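PDB 5J78: acetaldehyde dehydrogenase (Acetylating) from Geobacillus thermoglucosidasius, which catalyses the CoA-dependent, acetylating oxidation of acetaldehyde to acetyl-CoA with NAD+ as coenzyme, a reversible step that probably serves ethanol formation. Local coordinates for residues Q31-V36 and T201-N206; K60-M65 and K150-V155; T84-V89 and K322-A327; I137-N142 and L218-P223. One frame throughout, in Å; residues are numbered along the deposited sequence.

In the fold
From the N terminus, helix 28-51 meets the start of helix 202-210 in contact 1, closing a long loop. Within that loop lies contact 2, where helices 55-84 and 143-156 run side by side. Contact 3 begins where helix 55-84 ends and reaches forward to 322-327, by the part of the chain that carries the seven-stranded parallel sheet; it crosses contacts 1 and 2. Contact 4, inside the span of contact 3, pairs strands 124-138 and 216-219 and also crosses contacts 1 and 2. K150 of contact 2 reaches T220 of contact 4, and F86 of contact 3 packs on S140 of contact 4. Helical layer, mixed sheet and the second sheet's region are thus joined.

Contact 1: Q31-V36 and T201-N206; sequences QSIQEV and TMAATN
S32 and T201 meet without any ring or amide face between them; hydroxyls and aliphatic groups make the contact, so there are no flat groups to stack. Helix 31-36 and helix 202-206 run nearly parallel, their axes 8.2 Å apart at a crossing angle of -24°, and I33 and A204 are the nearest pair of backbones. Small residues permit this spacing. The T201 hydroxyl donates to S32, OG1 to OG 2.7 Å, while its oxygen accepts from A204 N at 3.1 Å as the N-cap of its helix. With chi1 at 67°, T201 holds OG1 between its own backbone N and carbonyl carbon, from where it can face both partners. The methyl CB of A204 lies 3.5 Å from S32 OG, alongside the hydroxyl pair. One turn further on, V36 lays CG2 against the same methyl, 3.9 Å from A204 CB. I33 reaches across with the end of its chain, CD1 standing 3.9 Å from A203 CB, and it also packs on L30 of the second subunit. S32 OG is hydrogen-bonded in turn to D29 O of its own helix. A relay of hydroxyls therefore couples the first helix to the capped start of the second: T201 spends its proton on S32 and its oxygen on the helix end, which satisfies this buried serine amid apolar methyl packing.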
loop_
_atom_site.group_PDB
_atom_site.type_symbol
_atom_site.label_atom_id
_atom_site.label_comp_id
_atom_site.label_asym_id
_atom_site.label_seq_id
_atom_site.Cartn_x
_atom_site.Cartn_y
_atom_site.Cartn_z
ATOM N N GLN A 31 -6.022 -17.949 -11.931
ATOM C CA GLN A 31 -5.427 -18.903 -12.861
ATOM C C GLN A 31 -4.164 -18.333 -13.483
ATOM O O GLN A 31 -3.194 -19.052 -13.676
ATOM C CB GLN A 31 -6.412 -19.281 -13.970
ATOM C CG GLN A 31 -7.603 -20.099 -13.482
ATOM C CD GLN A 31 -8.714 -20.173 -14.514
ATOM O OE1 GLN A 31 -8.687 -19.463 -15.520
ATOM N NE2 GLN A 31 -9.693 -21.041 -14.274
ATOM N N SER A 32 -4.162 -17.039 -13.787
ATOM C CA SER A 32 -2.961 -16.449 -14.351
ATOM C C SER A 32 -1.837 -16.408 -13.293
ATOM O O SER A 32 -0.672 -16.636 -13.620
ATOM C CB SER A 32 -3.252 -15.062 -14.924
ATOM O OG SER A 32 -3.480 -14.091 -13.925
ATOM N N ILE A 33 -2.172 -16.162 -12.029
ATOM C CA ILE A 33 -1.156 -16.256 -10.974
ATOM C C ILE A 33 -0.582 -17.668 -10.878
ATOM O O ILE A 33 0.640 -17.850 -10.830
ATOM C CB ILE A 33 -1.715 -15.831 -9.586
ATOM C CG1 ILE A 33 -2.072 -14.346 -9.591
ATOM C CG2 ILE A 33 -0.673 -16.068 -8.469
ATOM C CD1 ILE A 33 -2.889 -13.907 -8.361
ATOM N N GLN A 34 -1.462 -18.660 -10.833
ATOM C CA GLN A 34 -1.043 -20.048 -10.801
ATOM C C GLN A 34 -0.104 -20.363 -11.963
ATOM O O GLN A 34 0.934 -21.008 -11.785
ATOM C CB GLN A 34 -2.261 -20.971 -10.855
ATOM C CG GLN A 34 -1.929 -22.413 -10.605
ATOM C CD GLN A 34 -1.413 -22.627 -9.219
ATOM O OE1 GLN A 34 -2.182 -22.678 -8.264
ATOM N NE2 GLN A 34 -0.101 -22.734 -9.093
ATOM N N GLU A 35 -0.472 -19.901 -13.155
ATOM C CA GLU A 35 0.352 -20.148 -14.337
ATOM C C GLU A 35 1.773 -19.582 -14.149
ATOM O O GLU A 35 2.754 -20.297 -14.361
ATOM C CB GLU A 35 -0.306 -19.545 -15.571
ATOM C CG GLU A 35 0.446 -19.803 -16.885
ATOM C CD GLU A 35 -0.204 -19.132 -18.119
ATOM O OE1 GLU A 35 -0.593 -17.950 -18.061
ATOM O OE2 GLU A 35 -0.320 -19.800 -19.158
ATOM N N VAL A 36 1.880 -18.317 -13.729
ATOM C CA VAL A 36 3.189 -17.715 -13.403
ATOM C C VAL A 36 3.999 -18.565 -12.427
ATOM O O VAL A 36 5.199 -18.826 -12.644
ATOM C CB VAL A 36 3.017 -16.296 -12.805
ATOM C CG1 VAL A 36 4.327 -15.733 -12.290
ATOM C CG2 VAL A 36 2.454 -15.377 -13.874
ATOM N N THR A 201 -2.724 -10.463 -17.170
ATOM C CA THR A 201 -3.543 -9.728 -16.215
ATOM C C THR A 201 -2.630 -8.924 -15.313
ATOM O O THR A 201 -1.437 -9.216 -15.210
ATOM C CB THR A 201 -4.401 -10.648 -15.328
ATOM O OG1 THR A 201 -3.554 -11.404 -14.462
ATOM C CG2 THR A 201 -5.256 -11.592 -16.165
ATOM N N MET A 202 -3.188 -7.931 -14.635
ATOM C CA MET A 202 -2.404 -7.148 -13.685
ATOM C C MET A 202 -1.831 -8.050 -12.597
ATOM O O MET A 202 -0.653 -7.962 -12.258
ATOM C CB MET A 202 -3.256 -6.044 -13.054
ATOM C CG MET A 202 -3.472 -4.811 -13.925
ATOM S SD MET A 202 -4.173 -3.414 -12.994
ATOM C CE MET A 202 -2.982 -3.230 -11.648
ATOM N N ALA A 203 -2.675 -8.917 -12.052
ATOM C CA ALA A 203 -2.246 -9.871 -11.033
ATOM C C ALA A 203 -1.043 -10.706 -11.480
ATOM O O ALA A 203 -0.114 -10.892 -10.710
ATOM C CB ALA A 203 -3.405 -10.765 -10.652
ATOM N N ALA A 204 -1.041 -11.177 -12.726
ATOM C CA ALA A 204 0.049 -12.017 -13.213
ATOM C C ALA A 204 1.345 -11.221 -13.378
ATOM O O ALA A 204 2.423 -11.698 -13.046
ATOM C CB ALA A 204 -0.335 -12.680 -14.556
ATOM N N THR A 205 1.232 -10.019 -13.930
ATOM C CA THR A 205 2.392 -9.137 -14.080
ATOM C C THR A 205 3.031 -8.878 -12.722
ATOM O O THR A 205 4.252 -8.960 -12.554
ATOM C CB THR A 205 2.006 -7.805 -14.714
ATOM O OG1 THR A 205 1.312 -8.053 -15.940
ATOM C CG2 THR A 205 3.254 -6.972 -14.990
ATOM N N ASN A 206 2.176 -8.591 -11.753
ATOM C CA ASN A 206 2.598 -8.344 -10.387
ATOM C C ASN A 206 3.275 -9.575 -9.761
ATOM O O ASN A 206 4.333 -9.480 -9.122
ATOM C CB ASN A 206 1.387 -7.915 -9.563
ATOM C CG ASN A 206 1.750 -7.507 -8.154
ATOM O OD1 ASN A 206 2.355 -6.452 -7.928
ATOM N ND2 ASN A 206 1.369 -8.332 -7.192
#

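Contact 2: K60-M65 and K150-V155; sequences KIVESM and KALIAV
V62 and L152 bring two helices together almost exactly antiparallel, at 175° between their N-to-C directions, with the axes 9.8 Å apart and the two CA atoms 6.1 Å from each other. No hydrogen bond crosses; the join is made by apolar side chains. L152 lays its CD2 branch against the other helix, where it lies 3.5 Å from V62 O and also against V62 CG1. The same methyl touches M65 CB at 3.8 Å, so a single leucine branch sits between two residues one turn apart. M65 returns the reach. Its chain runs across toward the other helix and bends at its last torsion (chi3 64°), which turns CE onto the opposing backbone, 3.4 Å from A151 O and 3.7 Å from A151 CB. The sulfur meanwhile rests beside both methyls of V155, with SD 4.0 Å from CG1. V155 also meets I61, CG1 to CG2 3.9 Å, the two side chains crossing at about a right angle. All six touching residues are buried. Helix 89-107 adjoins through Y104, on V62, and I107, on L152, while helix 170-186 packs A184 on I61 and M65 and M180 on A151. Helix 143-156 is the connecting helix of the beta-alpha-beta crossover from strand 124-138 to its parallel neighbour 160-165, against which A154 packs at I161; helix 55-84 thus adds a further layer outside it.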
loop_
_atom_site.group_PDB
_atom_site.type_symbol
_atom_site.label_atom_id
_atom_site.label_comp_id
_atom_site.label_asym_id
_atom_site.label_seq_id
_atom_site.Cartn_x
_atom_site.Cartn_y
_atom_site.Cartn_z
ATOM N N LYS A 60 25.278 -24.119 -29.286
ATOM C CA LYS A 60 24.417 -24.867 -30.209
ATOM C C LYS A 60 22.933 -24.537 -29.992
ATOM O O LYS A 60 22.182 -24.376 -30.955
ATOM C CB LYS A 60 24.636 -26.372 -30.054
ATOM C CG LYS A 60 25.895 -26.878 -30.729
ATOM C CD LYS A 60 26.133 -28.356 -30.433
ATOM C CE LYS A 60 27.517 -28.820 -30.907
ATOM N NZ LYS A 60 27.635 -28.954 -32.392
ATOM N N ILE A 61 22.512 -24.455 -28.729
ATOM C CA ILE A 61 21.141 -24.060 -28.404
ATOM C C ILE A 61 20.836 -22.655 -28.948
ATOM O O ILE A 61 19.809 -22.445 -29.604
ATOM C CB ILE A 61 20.896 -24.117 -26.879
ATOM C CG1 ILE A 61 20.992 -25.585 -26.430
ATOM C CG2 ILE A 61 19.515 -23.488 -26.515
ATOM C CD1 ILE A 61 21.100 -25.808 -24.952
ATOM N N VAL A 62 21.733 -21.703 -28.706
ATOM C CA VAL A 62 21.483 -20.319 -29.136
ATOM C C VAL A 62 21.372 -20.241 -30.669
ATOM O O VAL A 62 20.532 -19.505 -31.224
ATOM C CB VAL A 62 22.584 -19.372 -28.629
ATOM C CG1 VAL A 62 22.414 -17.976 -29.183
ATOM C CG2 VAL A 62 22.608 -19.341 -27.057
ATOM N N GLU A 63 22.224 -21.006 -31.343
ATOM C CA GLU A 63 22.269 -21.016 -32.794
ATOM C C GLU A 63 20.961 -21.573 -33.374
ATOM O O GLU A 63 20.407 -21.003 -34.307
ATOM C CB GLU A 63 23.458 -21.840 -33.286
ATOM C CG GLU A 63 23.457 -22.063 -34.786
ATOM C CD GLU A 63 24.638 -22.882 -35.237
ATOM O OE1 GLU A 63 24.835 -23.993 -34.695
ATOM O OE2 GLU A 63 25.373 -22.399 -36.115
ATOM N N SER A 64 20.482 -22.675 -32.799
ATOM C CA SER A 64 19.229 -23.285 -33.213
ATOM C C SER A 64 18.065 -22.320 -33.006
ATOM O O SER A 64 17.177 -22.229 -33.848
ATOM C CB SER A 64 18.988 -24.583 -32.441
ATOM O OG SER A 64 17.705 -25.122 -32.728
ATOM N N MET A 65 18.067 -21.604 -31.885
ATOM C CA MET A 65 17.038 -20.594 -31.623
ATOM C C MET A 65 17.089 -19.515 -32.703
ATOM O O MET A 65 16.063 -19.142 -33.277
ATOM C CB MET A 65 17.217 -19.959 -30.237
ATOM C CG MET A 65 16.913 -20.872 -29.070
ATOM S SD MET A 65 17.547 -20.205 -27.484
ATOM C CE MET A 65 16.574 -18.711 -27.348
ATOM N N LYS A 150 15.367 -11.027 -26.521
ATOM C CA LYS A 150 15.536 -11.357 -25.105
ATOM C C LYS A 150 15.801 -12.836 -24.858
ATOM O O LYS A 150 16.579 -13.202 -23.960
ATOM C CB LYS A 150 14.306 -10.903 -24.312
ATOM C CG LYS A 150 14.235 -9.397 -24.180
ATOM C CD LYS A 150 13.095 -8.934 -23.276
ATOM C CE LYS A 150 13.153 -7.419 -23.106
ATOM N NZ LYS A 150 12.040 -6.863 -22.291
ATOM N N ALA A 151 15.163 -13.700 -25.635
ATOM C CA ALA A 151 15.377 -15.132 -25.449
ATOM C C ALA A 151 16.802 -15.510 -25.792
ATOM O O ALA A 151 17.423 -16.285 -25.066
ATOM C CB ALA A 151 14.400 -15.945 -26.293
ATOM N N LEU A 152 17.318 -14.973 -26.899
ATOM C CA LEU A 152 18.702 -15.237 -27.295
ATOM C C LEU A 152 19.714 -14.756 -26.219
ATOM O O LEU A 152 20.597 -15.501 -25.828
ATOM C CB LEU A 152 19.020 -14.568 -28.632
ATOM C CG LEU A 152 18.417 -15.181 -29.901
ATOM C CD1 LEU A 152 18.649 -14.210 -31.046
ATOM C CD2 LEU A 152 19.005 -16.559 -30.173
ATOM N N ILE A 153 19.594 -13.512 -25.754
ATOM C CA ILE A 153 20.580 -13.005 -24.792
ATOM C C ILE A 153 20.407 -13.675 -23.424
ATOM O O ILE A 153 21.383 -13.878 -22.707
ATOM C CB ILE A 153 20.526 -11.458 -24.624
ATOM C CG1 ILE A 153 19.199 -10.962 -24.028
ATOM C CG2 ILE A 153 20.831 -10.736 -25.958
ATOM C CD1 ILE A 153 19.257 -9.468 -23.629
ATOM N N ALA A 154 19.182 -14.042 -23.066
ATOM C CA ALA A 154 18.964 -14.712 -21.788
ATOM C C ALA A 154 19.570 -16.102 -21.780
ATOM O O ALA A 154 20.209 -16.503 -20.804
ATOM C CB ALA A 154 17.471 -14.792 -21.454
ATOM N N VAL A 155 19.362 -16.858 -22.857
ATOM C CA VAL A 155 19.821 -18.248 -22.871
ATOM C C VAL A 155 21.343 -18.314 -23.054
ATOM O O VAL A 155 22.007 -19.142 -22.449
ATOM C CB VAL A 155 19.105 -19.063 -23.970
ATOM C CG1 VAL A 155 19.714 -20.473 -24.121
ATOM C CG2 VAL A 155 17.628 -19.169 -23.643
#

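Contact 3: T84-V89 and K322-A327; sequences TGFGNV and KIVGKA
G325 presses so closely on F86 and G87 that a side chain has no place there: a CB would fall 2.8 Å from F86 CB. Its positive phi also suits glycine, at the third position of a type II turn from I323 to K326. The turn offers its carbonyl to the other loop, and G87 N donates to G325 O at 2.7 Å, in the carbonyl plane on a lone pair, with an N-H...O angle of 157°. Beside this bond the F86 ring lies under V324, whose CG1 stands 3.9 Å from the ring centroid and almost on the normal, a CH-pi contact. CG1 of V324 sits anti to the backbone N and over the ring. T84 O lies on the opposite face, offset toward the rim. At the end of helix 55-84, T84 OG1 accepts from F86 N in an ST turn. K326 begins by pointing away, but its chain bends at chi2 (-60°) and returns NZ to G85 O, 3.0 Å away, tilted 24° from the carbonyl plane. With an alanine in place of K326, G85 O would probably lose this ammonium partner and the turn one of its two polar ties to the other loop. As in other aldehyde dehydrogenases, the contact probably joins the coenzyme-binding part of the fold to the part that carries the catalytic cysteine. Both bonds end on main-chain oxygens, one from a backbone N-H and one from an ammonium, so the contact needs no opposite charge on the 84-89 side.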
loop_
_atom_site.group_PDB
_atom_site.type_symbol
_atom_site.label_atom_id
_atom_site.label_comp_id
_atom_site.label_asym_id
_atom_site.label_seq_id
_atom_site.Cartn_x
_atom_site.Cartn_y
_atom_site.Cartn_z
ATOM N N THR A 84 -2.301 -6.781 -33.444
ATOM C CA THR A 84 -2.163 -5.453 -32.848
ATOM C C THR A 84 -2.699 -4.322 -33.721
ATOM O O THR A 84 -3.031 -3.255 -33.204
ATOM C CB THR A 84 -0.685 -5.109 -32.522
ATOM O OG1 THR A 84 0.054 -4.955 -33.738
ATOM C CG2 THR A 84 -0.043 -6.175 -31.638
ATOM N N GLY A 85 -2.752 -4.531 -35.036
ATOM C CA GLY A 85 -3.123 -3.465 -35.946
ATOM C C GLY A 85 -2.002 -2.480 -36.235
ATOM O O GLY A 85 -2.189 -1.532 -37.002
ATOM N N PHE A 86 -0.829 -2.716 -35.653
ATOM C CA PHE A 86 0.320 -1.818 -35.832
ATOM C C PHE A 86 1.227 -2.267 -36.956
ATOM O O PHE A 86 1.517 -3.455 -37.089
ATOM C CB PHE A 86 1.183 -1.730 -34.548
ATOM C CG PHE A 86 0.435 -1.314 -33.306
ATOM C CD1 PHE A 86 -0.697 -0.524 -33.379
ATOM C CD2 PHE A 86 0.888 -1.717 -32.048
ATOM C CE1 PHE A 86 -1.358 -0.140 -32.239
ATOM C CE2 PHE A 86 0.212 -1.340 -30.894
ATOM C CZ PHE A 86 -0.904 -0.565 -30.983
ATOM N N GLY A 87 1.734 -1.303 -37.720
ATOM C CA GLY A 87 2.806 -1.576 -38.655
ATOM C C GLY A 87 2.408 -2.377 -39.892
ATOM O O GLY A 87 1.236 -2.431 -40.250
ATOM N N ASN A 88 3.399 -2.997 -40.540
ATOM C CA ASN A 88 3.191 -3.796 -41.753
ATOM C C ASN A 88 4.124 -4.993 -41.773
ATOM O O ASN A 88 5.175 -4.968 -41.139
ATOM C CB ASN A 88 3.416 -2.955 -43.006
ATOM C CG ASN A 88 4.841 -2.466 -43.123
ATOM O OD1 ASN A 88 5.756 -3.252 -43.368
ATOM N ND2 ASN A 88 5.044 -1.169 -42.940
ATOM N N VAL A 89 3.758 -6.024 -42.532
ATOM C CA VAL A 89 4.408 -7.322 -42.436
ATOM C C VAL A 89 5.856 -7.348 -42.950
ATOM O O VAL A 89 6.684 -8.047 -42.405
ATOM C CB VAL A 89 3.594 -8.384 -43.180
ATOM C CG1 VAL A 89 4.230 -9.782 -43.022
ATOM C CG2 VAL A 89 2.190 -8.417 -42.625
ATOM N N LYS A 322 -4.905 4.650 -31.273
ATOM C CA LYS A 322 -5.506 4.276 -32.549
ATOM C C LYS A 322 -4.704 4.757 -33.751
ATOM O O LYS A 322 -4.908 4.247 -34.842
ATOM C CB LYS A 322 -6.949 4.790 -32.630
ATOM C CG LYS A 322 -7.916 3.886 -31.888
ATOM C CD LYS A 322 -9.206 4.594 -31.527
ATOM C CE LYS A 322 -10.078 3.688 -30.667
ATOM N NZ LYS A 322 -11.520 4.072 -30.706
ATOM N N ILE A 323 -3.783 5.704 -33.575
ATOM C CA ILE A 323 -2.912 6.078 -34.696
ATOM C C ILE A 323 -1.549 5.402 -34.654
ATOM O O ILE A 323 -0.797 5.490 -35.614
ATOM C CB ILE A 323 -2.680 7.621 -34.794
ATOM C CG1 ILE A 323 -1.820 8.154 -33.634
ATOM C CG2 ILE A 323 -4.008 8.354 -34.874
ATOM C CD1 ILE A 323 -1.209 9.512 -33.926
ATOM N N VAL A 324 -1.208 4.758 -33.545
ATOM C CA VAL A 324 0.093 4.089 -33.447
ATOM C C VAL A 324 0.274 3.059 -34.545
ATOM O O VAL A 324 -0.545 2.162 -34.694
ATOM C CB VAL A 324 0.267 3.376 -32.085
ATOM C CG1 VAL A 324 1.561 2.556 -32.068
ATOM C CG2 VAL A 324 0.244 4.397 -30.958
ATOM N N GLY A 325 1.355 3.185 -35.308
ATOM C CA GLY A 325 1.690 2.188 -36.308
ATOM C C GLY A 325 0.752 2.164 -37.511
ATOM O O GLY A 325 0.680 1.163 -38.226
ATOM N N LYS A 326 0.045 3.264 -37.745
ATOM C CA LYS A 326 -0.908 3.343 -38.862
ATOM C C LYS A 326 -0.317 4.011 -40.101
ATOM O O LYS A 326 0.443 4.975 -40.003
ATOM C CB LYS A 326 -2.168 4.085 -38.409
ATOM C CG LYS A 326 -2.955 3.333 -37.337
ATOM C CD LYS A 326 -3.406 1.974 -37.870
ATOM C CE LYS A 326 -4.366 1.267 -36.936
ATOM N NZ LYS A 326 -4.760 -0.054 -37.506
ATOM N N ALA A 327 -0.672 3.496 -41.276
ATOM C CA ALA A 327 -0.247 4.115 -42.523
ATOM C C ALA A 327 -0.797 5.544 -42.588
ATOM O O ALA A 327 -1.837 5.827 -41.981
ATOM C CB ALA A 327 -0.727 3.284 -43.727
#

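Contact 4: I137-N142 and L218-P223; sequences IIPSTN and LATGGP
I137 and L218 form the tight end, where two parallel strands pair. I137 N donates to L218 O at 2.8 Å, an almost straight bond of 167° at hydrogen that arrives nearly along the C=O axis. I137 lies beside A219, both side chains on one sheet face, CG1 to CB 4.3 Å, with L225 of helix 223-229 packed on both. One residue on, the pairing slackens. T220 N reaches I137 O only weakly at 3.4 Å, and then P139, without an N-H, carries the chain out of the sheet. The proline ring stands beside T220, CG 4.0 Å from CG2, while its CD faces T220 O at 3.5 Å. With OG1 beside the backbone N (chi1 -50°), T220 CG2 faces that ring. In the looser part, water 1 donates to T220 O at 2.8 Å and more weakly to I138 O, bridging the parted strand ends. If a glycine stood in place of P139, the methyl of T220 is likely to lose its ring partner, and the exiting backbone would be freer to turn. K150 brings NZ to T220 OG1 and weakly to the carbonyls of I137 and L218. I137 O and T220 O, two acceptors 3.2 Å apart, each have a donor, K150 and the water respectively, probably offsetting their repulsion. Polar groups thus gather where the strands part, ahead of a glycine-rich turn that, as in related aldehyde dehydrogenases, probably borders the coenzyme site.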
loop_
_atom_site.group_PDB
_atom_site.type_symbol
_atom_site.label_atom_id
_atom_site.label_comp_id
_atom_site.label_asym_id
_atom_site.label_seq_id
_atom_site.Cartn_x
_atom_site.Cartn_y
_atom_site.Cartn_z
ATOM N N ILE A 137 9.379 -8.388 -19.829
ATOM C CA ILE A 137 8.151 -7.657 -20.170
ATOM C C ILE A 137 8.207 -7.186 -21.616
ATOM O O ILE A 137 9.164 -6.504 -22.010
ATOM C CB ILE A 137 7.904 -6.426 -19.266
ATOM C CG1 ILE A 137 8.085 -6.772 -17.775
ATOM C CG2 ILE A 137 6.503 -5.894 -19.539
ATOM C CD1 ILE A 137 7.180 -7.889 -17.272
ATOM N N ILE A 138 7.163 -7.502 -22.384
ATOM C CA ILE A 138 7.177 -7.296 -23.847
ATOM C C ILE A 138 6.193 -6.227 -24.314
ATOM O O ILE A 138 5.017 -6.273 -23.976
ATOM C CB ILE A 138 6.849 -8.627 -24.602
ATOM C CG1 ILE A 138 7.814 -9.758 -24.175
ATOM C CG2 ILE A 138 6.903 -8.430 -26.121
ATOM C CD1 ILE A 138 9.285 -9.501 -24.536
ATOM N N PRO A 139 6.661 -5.277 -25.137
ATOM C CA PRO A 139 5.789 -4.197 -25.597
ATOM C C PRO A 139 4.871 -4.650 -26.734
ATOM O O PRO A 139 5.169 -5.641 -27.378
ATOM C CB PRO A 139 6.776 -3.136 -26.086
ATOM C CG PRO A 139 7.948 -3.918 -26.552
ATOM C CD PRO A 139 8.027 -5.137 -25.669
ATOM N N SER A 140 3.786 -3.922 -26.971
ATOM C CA SER A 140 2.842 -4.267 -28.041
ATOM C C SER A 140 3.329 -3.829 -29.441
ATOM O O SER A 140 2.880 -4.350 -30.448
ATOM C CB SER A 140 1.486 -3.631 -27.743
ATOM O OG SER A 140 1.559 -2.206 -27.792
ATOM N N THR A 141 4.264 -2.880 -29.474
ATOM C CA THR A 141 4.842 -2.348 -30.702
ATOM C C THR A 141 5.897 -3.240 -31.366
ATOM O O THR A 141 5.984 -3.282 -32.603
ATOM C CB THR A 141 5.497 -0.991 -30.440
ATOM O OG1 THR A 141 6.328 -1.084 -29.273
ATOM C CG2 THR A 141 4.444 0.092 -30.245
ATOM N N ASN A 142 6.694 -3.933 -30.552
ATOM C CA ASN A 142 7.755 -4.824 -31.037
ATOM C C ASN A 142 7.621 -6.187 -30.381
ATOM O O ASN A 142 8.575 -6.700 -29.780
ATOM C CB ASN A 142 9.155 -4.253 -30.737
ATOM C CG ASN A 142 9.295 -2.798 -31.116
ATOM O OD1 ASN A 142 8.846 -2.366 -32.185
ATOM N ND2 ASN A 142 9.959 -2.028 -30.246
ATOM N N LEU A 218 13.606 -7.605 -16.967
ATOM C CA LEU A 218 13.817 -6.753 -18.146
ATOM C C LEU A 218 12.488 -6.133 -18.521
ATOM O O LEU A 218 11.598 -6.824 -19.017
ATOM C CB LEU A 218 14.364 -7.542 -19.328
ATOM C CG LEU A 218 15.720 -8.211 -19.199
ATOM C CD1 LEU A 218 16.106 -8.778 -20.559
ATOM C CD2 LEU A 218 16.782 -7.227 -18.703
ATOM N N ALA A 219 12.361 -4.829 -18.303
ATOM C CA ALA A 219 11.087 -4.154 -18.461
ATOM C C ALA A 219 11.115 -3.227 -19.674
ATOM O O ALA A 219 11.573 -2.078 -19.602
ATOM C CB ALA A 219 10.752 -3.389 -17.208
ATOM N N THR A 220 10.646 -3.748 -20.799
ATOM C CA THR A 220 10.504 -2.950 -22.002
ATOM C C THR A 220 9.032 -2.615 -22.178
ATOM O O THR A 220 8.229 -3.458 -22.555
ATOM C CB THR A 220 11.063 -3.686 -23.219
ATOM O OG1 THR A 220 12.377 -4.157 -22.895
ATOM C CG2 THR A 220 11.128 -2.749 -24.435
ATOM N N GLY A 221 8.686 -1.367 -21.890
ATOM C CA GLY A 221 7.297 -0.932 -21.903
ATOM C C GLY A 221 7.198 0.541 -21.594
ATOM O O GLY A 221 8.214 1.252 -21.594
ATOM N N GLY A 222 5.976 1.010 -21.346
ATOM C CA GLY A 222 5.746 2.416 -21.065
ATOM C C GLY A 222 6.294 2.837 -19.713
ATOM O O GLY A 222 6.676 1.982 -18.914
ATOM N N PRO A 223 6.340 4.157 -19.449
ATOM C CA PRO A 223 6.943 4.647 -18.206
ATOM C C PRO A 223 6.241 4.104 -16.974
ATOM O O PRO A 223 6.876 3.956 -15.931
ATOM C CB PRO A 223 6.776 6.167 -18.302
ATOM C CG PRO A 223 6.642 6.457 -19.711
ATOM C CD PRO A 223 5.922 5.272 -20.315
HETATM O O HOH W 1 5.415 -3.531 -22.131
#